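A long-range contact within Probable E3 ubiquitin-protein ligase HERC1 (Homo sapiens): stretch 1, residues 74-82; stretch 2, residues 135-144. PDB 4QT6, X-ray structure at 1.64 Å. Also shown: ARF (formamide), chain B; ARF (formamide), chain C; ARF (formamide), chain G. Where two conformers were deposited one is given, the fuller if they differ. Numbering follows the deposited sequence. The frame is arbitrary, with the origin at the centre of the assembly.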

# COMPACT_ATOMS: atom_id res chain seq x y z
N ASP A 74 2.03 -11.62 4.37
CA ASP A 74 3.10 -11.13 3.50
C ASP A 74 3.08 -9.62 3.39
O ASP A 74 4.13 -9.01 3.11
CB ASP A 74 2.99 -11.74 2.10
CG ASP A 74 3.42 -13.19 2.05
OD1 ASP A 74 4.25 -13.60 2.90
OD2 ASP A 74 2.92 -13.89 1.15
N MSE A 75 1.92 -9.03 3.64
CA MSE A 75 1.69 -7.59 3.48
C MSE A 75 1.17 -6.98 4.76
O MSE A 75 0.57 -7.65 5.62
CB MSE A 75 0.71 -7.30 2.34
CG MSE A 75 1.09 -8.07 1.08
SE MSE A 75 -0.15 -7.54 -0.38
CE MSE A 75 1.07 -7.97 -1.84
N TRP A 76 1.39 -5.70 4.89
CA TRP A 76 0.83 -4.87 5.94
C TRP A 76 0.04 -3.79 5.22
O TRP A 76 0.63 -2.97 4.47
CB TRP A 76 1.94 -4.22 6.77
CG TRP A 76 2.65 -5.09 7.78
CD1 TRP A 76 2.45 -5.06 9.14
CD2 TRP A 76 3.68 -6.05 7.55
NE1 TRP A 76 3.26 -5.97 9.74
CE2 TRP A 76 4.05 -6.57 8.81
CE3 TRP A 76 4.31 -6.55 6.41
CZ2 TRP A 76 5.02 -7.55 8.95
CZ3 TRP A 76 5.29 -7.52 6.55
CH2 TRP A 76 5.65 -8.00 7.82
N LEU A 77 -1.27 -3.78 5.38
CA LEU A 77 -2.13 -3.03 4.47
C LEU A 77 -3.09 -2.10 5.17
O LEU A 77 -3.55 -2.36 6.29
CB LEU A 77 -2.92 -3.98 3.59
CG LEU A 77 -2.12 -4.86 2.66
CD1 LEU A 77 -3.00 -5.92 2.01
CD2 LEU A 77 -1.41 -4.02 1.60
N TYR A 78 -3.43 -1.03 4.47
CA TYR A 78 -4.29 0.05 4.93
C TYR A 78 -5.34 0.27 3.83
O TYR A 78 -5.02 0.55 2.66
CB TYR A 78 -3.42 1.29 5.24
CG TYR A 78 -4.06 2.60 5.59
CD1 TYR A 78 -5.26 2.66 6.29
CD2 TYR A 78 -3.40 3.81 5.33
CE1 TYR A 78 -5.83 3.88 6.62
CE2 TYR A 78 -3.96 5.03 5.67
CZ TYR A 78 -5.17 5.06 6.33
OH TYR A 78 -5.72 6.29 6.65
N ARG A 79 -6.60 0.07 4.21
CA ARG A 79 -7.72 -0.02 3.26
C ARG A 79 -8.44 1.32 3.05
O ARG A 79 -8.91 1.95 4.02
CB ARG A 79 -8.68 -1.09 3.78
CG ARG A 79 -9.91 -1.36 2.94
CD ARG A 79 -10.69 -2.51 3.56
NE ARG A 79 -12.02 -2.68 2.97
CZ ARG A 79 -13.05 -3.26 3.59
NH1 ARG A 79 -12.92 -3.73 4.84
NH2 ARG A 79 -14.21 -3.36 2.96
N ALA A 80 -8.56 1.73 1.78
CA ALA A 80 -9.12 3.02 1.43
C ALA A 80 -10.56 3.16 1.93
O ALA A 80 -10.92 4.16 2.54
CB ALA A 80 -9.06 3.22 -0.07
N TYR A 81 -11.35 2.14 1.66
CA TYR A 81 -12.81 2.23 1.83
C TYR A 81 -13.22 2.52 3.27
O TYR A 81 -14.13 3.31 3.49
CB TYR A 81 -13.46 0.93 1.37
CG TYR A 81 -14.94 0.85 1.70
CD1 TYR A 81 -15.84 1.61 1.00
CD2 TYR A 81 -15.40 0.07 2.74
CE1 TYR A 81 -17.19 1.58 1.30
CE2 TYR A 81 -16.75 0.02 3.05
CZ TYR A 81 -17.64 0.77 2.32
OH TYR A 81 -19.00 0.75 2.60
N SER A 82 -12.55 1.88 4.22
CA SER A 82 -12.91 1.90 5.63
C SER A 82 -11.85 2.45 6.59
O SER A 82 -12.13 2.66 7.78
CB SER A 82 -13.21 0.47 6.05
OG SER A 82 -12.07 -0.37 5.82
N GLU A 135 13.26 -7.49 4.63
CA GLU A 135 13.22 -6.56 3.52
C GLU A 135 11.77 -6.33 3.11
O GLU A 135 11.00 -7.29 2.96
CB GLU A 135 14.02 -7.09 2.34
CG GLU A 135 14.03 -6.16 1.12
CD GLU A 135 15.20 -6.35 0.19
OE1 GLU A 135 15.89 -7.38 0.25
OE2 GLU A 135 15.44 -5.42 -0.62
N LEU A 136 11.41 -5.07 2.93
CA LEU A 136 10.02 -4.72 2.61
C LEU A 136 9.96 -3.73 1.47
O LEU A 136 10.86 -2.89 1.30
CB LEU A 136 9.27 -4.16 3.82
CG LEU A 136 8.93 -5.22 4.88
CD1 LEU A 136 8.42 -4.57 6.16
CD2 LEU A 136 7.89 -6.18 4.32
N TYR A 137 8.91 -3.88 0.67
CA TYR A 137 8.71 -3.00 -0.49
C TYR A 137 7.41 -2.27 -0.33
O TYR A 137 6.40 -2.88 -0.02
CB TYR A 137 8.63 -3.81 -1.79
CG TYR A 137 9.83 -4.64 -2.10
CD1 TYR A 137 10.04 -5.87 -1.45
CD2 TYR A 137 10.76 -4.22 -3.02
CE1 TYR A 137 11.16 -6.62 -1.72
CE2 TYR A 137 11.89 -4.99 -3.29
CZ TYR A 137 12.06 -6.18 -2.64
OH TYR A 137 13.19 -6.93 -2.94
N PRO A 138 7.39 -0.96 -0.60
CA PRO A 138 6.11 -0.28 -0.81
C PRO A 138 5.21 -1.04 -1.78
O PRO A 138 5.71 -1.60 -2.77
CB PRO A 138 6.52 1.08 -1.37
CG PRO A 138 7.88 1.30 -0.82
CD PRO A 138 8.54 -0.04 -0.77
N CYS A 139 3.92 -1.12 -1.48
CA CYS A 139 2.98 -1.88 -2.32
C CYS A 139 1.59 -1.32 -2.32
O CYS A 139 1.20 -0.59 -1.44
CB CYS A 139 2.90 -3.34 -1.90
SG CYS A 139 2.05 -3.64 -0.35
N VAL A 140 0.85 -1.75 -3.34
CA VAL A 140 -0.56 -1.45 -3.51
C VAL A 140 -1.21 -2.77 -3.85
O VAL A 140 -0.63 -3.58 -4.58
CB VAL A 140 -0.74 -0.43 -4.66
CG1 VAL A 140 -2.20 -0.22 -4.98
CG2 VAL A 140 -0.06 0.88 -4.30
N MSE A 141 -2.40 -3.00 -3.31
CA MSE A 141 -3.19 -4.20 -3.64
C MSE A 141 -4.59 -3.75 -3.98
O MSE A 141 -5.09 -2.81 -3.37
CB MSE A 141 -3.14 -5.10 -2.40
CG MSE A 141 -3.75 -6.50 -2.52
SE MSE A 141 -5.69 -6.54 -2.18
CE MSE A 141 -5.92 -5.06 -0.91
N PHE A 142 -5.22 -4.42 -4.94
CA PHE A 142 -6.61 -4.17 -5.29
C PHE A 142 -7.44 -5.43 -5.08
O PHE A 142 -7.08 -6.48 -5.60
CB PHE A 142 -6.70 -3.75 -6.75
CG PHE A 142 -5.83 -2.57 -7.11
CD1 PHE A 142 -6.15 -1.28 -6.68
CD2 PHE A 142 -4.71 -2.75 -7.93
CE1 PHE A 142 -5.35 -0.21 -7.02
CE2 PHE A 142 -3.90 -1.67 -8.28
CZ PHE A 142 -4.23 -0.41 -7.82
N TYR A 143 -8.52 -5.31 -4.31
CA TYR A 143 -9.40 -6.46 -4.05
C TYR A 143 -10.67 -6.42 -4.85
O TYR A 143 -11.51 -7.33 -4.74
CB TYR A 143 -9.70 -6.64 -2.55
CG TYR A 143 -10.32 -5.45 -1.88
CD1 TYR A 143 -11.68 -5.21 -1.95
CD2 TYR A 143 -9.54 -4.55 -1.17
CE1 TYR A 143 -12.24 -4.11 -1.35
CE2 TYR A 143 -10.09 -3.44 -0.54
CZ TYR A 143 -11.45 -3.24 -0.61
OH TYR A 143 -12.00 -2.16 0.02
N SER A 144 -10.83 -5.37 -5.66
CA SER A 144 -11.90 -5.32 -6.62
C SER A 144 -11.69 -6.34 -7.74
O SER A 144 -10.57 -6.80 -8.01
CB SER A 144 -11.99 -3.91 -7.19
OG SER A 144 -10.71 -3.49 -7.64
N ARF B . -15.77 -1.04 -1.21
C ARF B . -15.67 -1.82 -0.14
O ARF B . -14.58 -2.24 0.22
N ARF C . -4.15 7.79 8.58
C ARF C . -4.58 8.45 9.66
O ARF C . -5.77 8.41 9.96
N ARF G . -14.54 -1.59 -5.68
C ARF G . -14.71 -2.36 -4.60
O ARF G . -14.66 -3.58 -4.69
O HOH W 1 -10.53 0.14 -0.36

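The two strands, 75-79 and 137-142, face each other through their side chains. Their axes come no closer than 8.4 Å, and their N-to-C directions differ by 58°. The paired CA atoms are also far apart: Met75 CA lies 8.2 Å from Cys139 CA, and Leu77 CA lies 8.3 Å from Met141 CA. This is too far for backbone hydrogen bonding, so the contact is one of side-chain packing, with a polar group at one end. The area buried between the stretches is modest, 389 Å² with both sides summed.

Apolar packing makes up most of the contact. Leu77 points toward the other stretch and touches two of its residues. Leu77 CD2 is 4.0 Å from Cys139 SG, and Leu77 CD1 is 4.2 Å from Met141 CE. Cys139 and Met141 also point toward stretch 1. Val140, between them, points away, as expected for alternation along an extended strand.

Met75 reaches the same two residues by another route. Its CA-to-CB bond runs sideways, but its m, t, t side chain brings the end nearer. Met75 SE is 4.3 Å from Met141 CG and 4.5 Å from Cys139 SG. Both methionines are selenomethionine, so SE takes the place of sulfur. Met75 and Leu77 therefore both pack on the pair Cys139 and Met141. All four residues are buried, and the distances are those of loose van der Waals contact.

Trp76 makes a separate apolar contact. It too starts sideways, and the end of its side chain comes nearer. Trp76 CZ3 lies 3.7 Å from Leu136 CD2. The methyl group approaches the ring obliquely. Leu136 precedes the strand of stretch 2 and points toward stretch 1.

The polar contacts gather around Tyr143. Arg79 NE donates a hydrogen bond to Tyr143 OH at 3.0 Å, with an N-H...acceptor angle of 160°. It is the only direct hydrogen bond between the stretches. The extended Arg79 side chain, t at chi1, chi2 and chi3, carries the guanidinium to the tyrosine, whose OH lies near the guanidinium plane. Such an in-plane position suits an N-H donor. Tyr143 takes the p rotamer and has the largest area covered by the other stretch, 61 Å². Tyr143 OH also lies 3.7 Å from Tyr81 CB, a simple packing contact.

A water and a formamide extend this polar group. Water 1 donates to Tyr143 OH at 2.8 Å and accepts from Tyr81 N at 3.0 Å, so it bridges the two stretches. Formamide B makes a second bridge. Its O accepts from Tyr143 OH at 2.6 Å and from Arg79 NH2 at 3.0 Å, the latter with a nearly straight angle of 177°. The same formamide lies over one face of the Tyr81 ring, its C atom 3.3 Å from Tyr81 CG. Tyr143 OH thus accepts from Arg79 and the water and donates to the formamide.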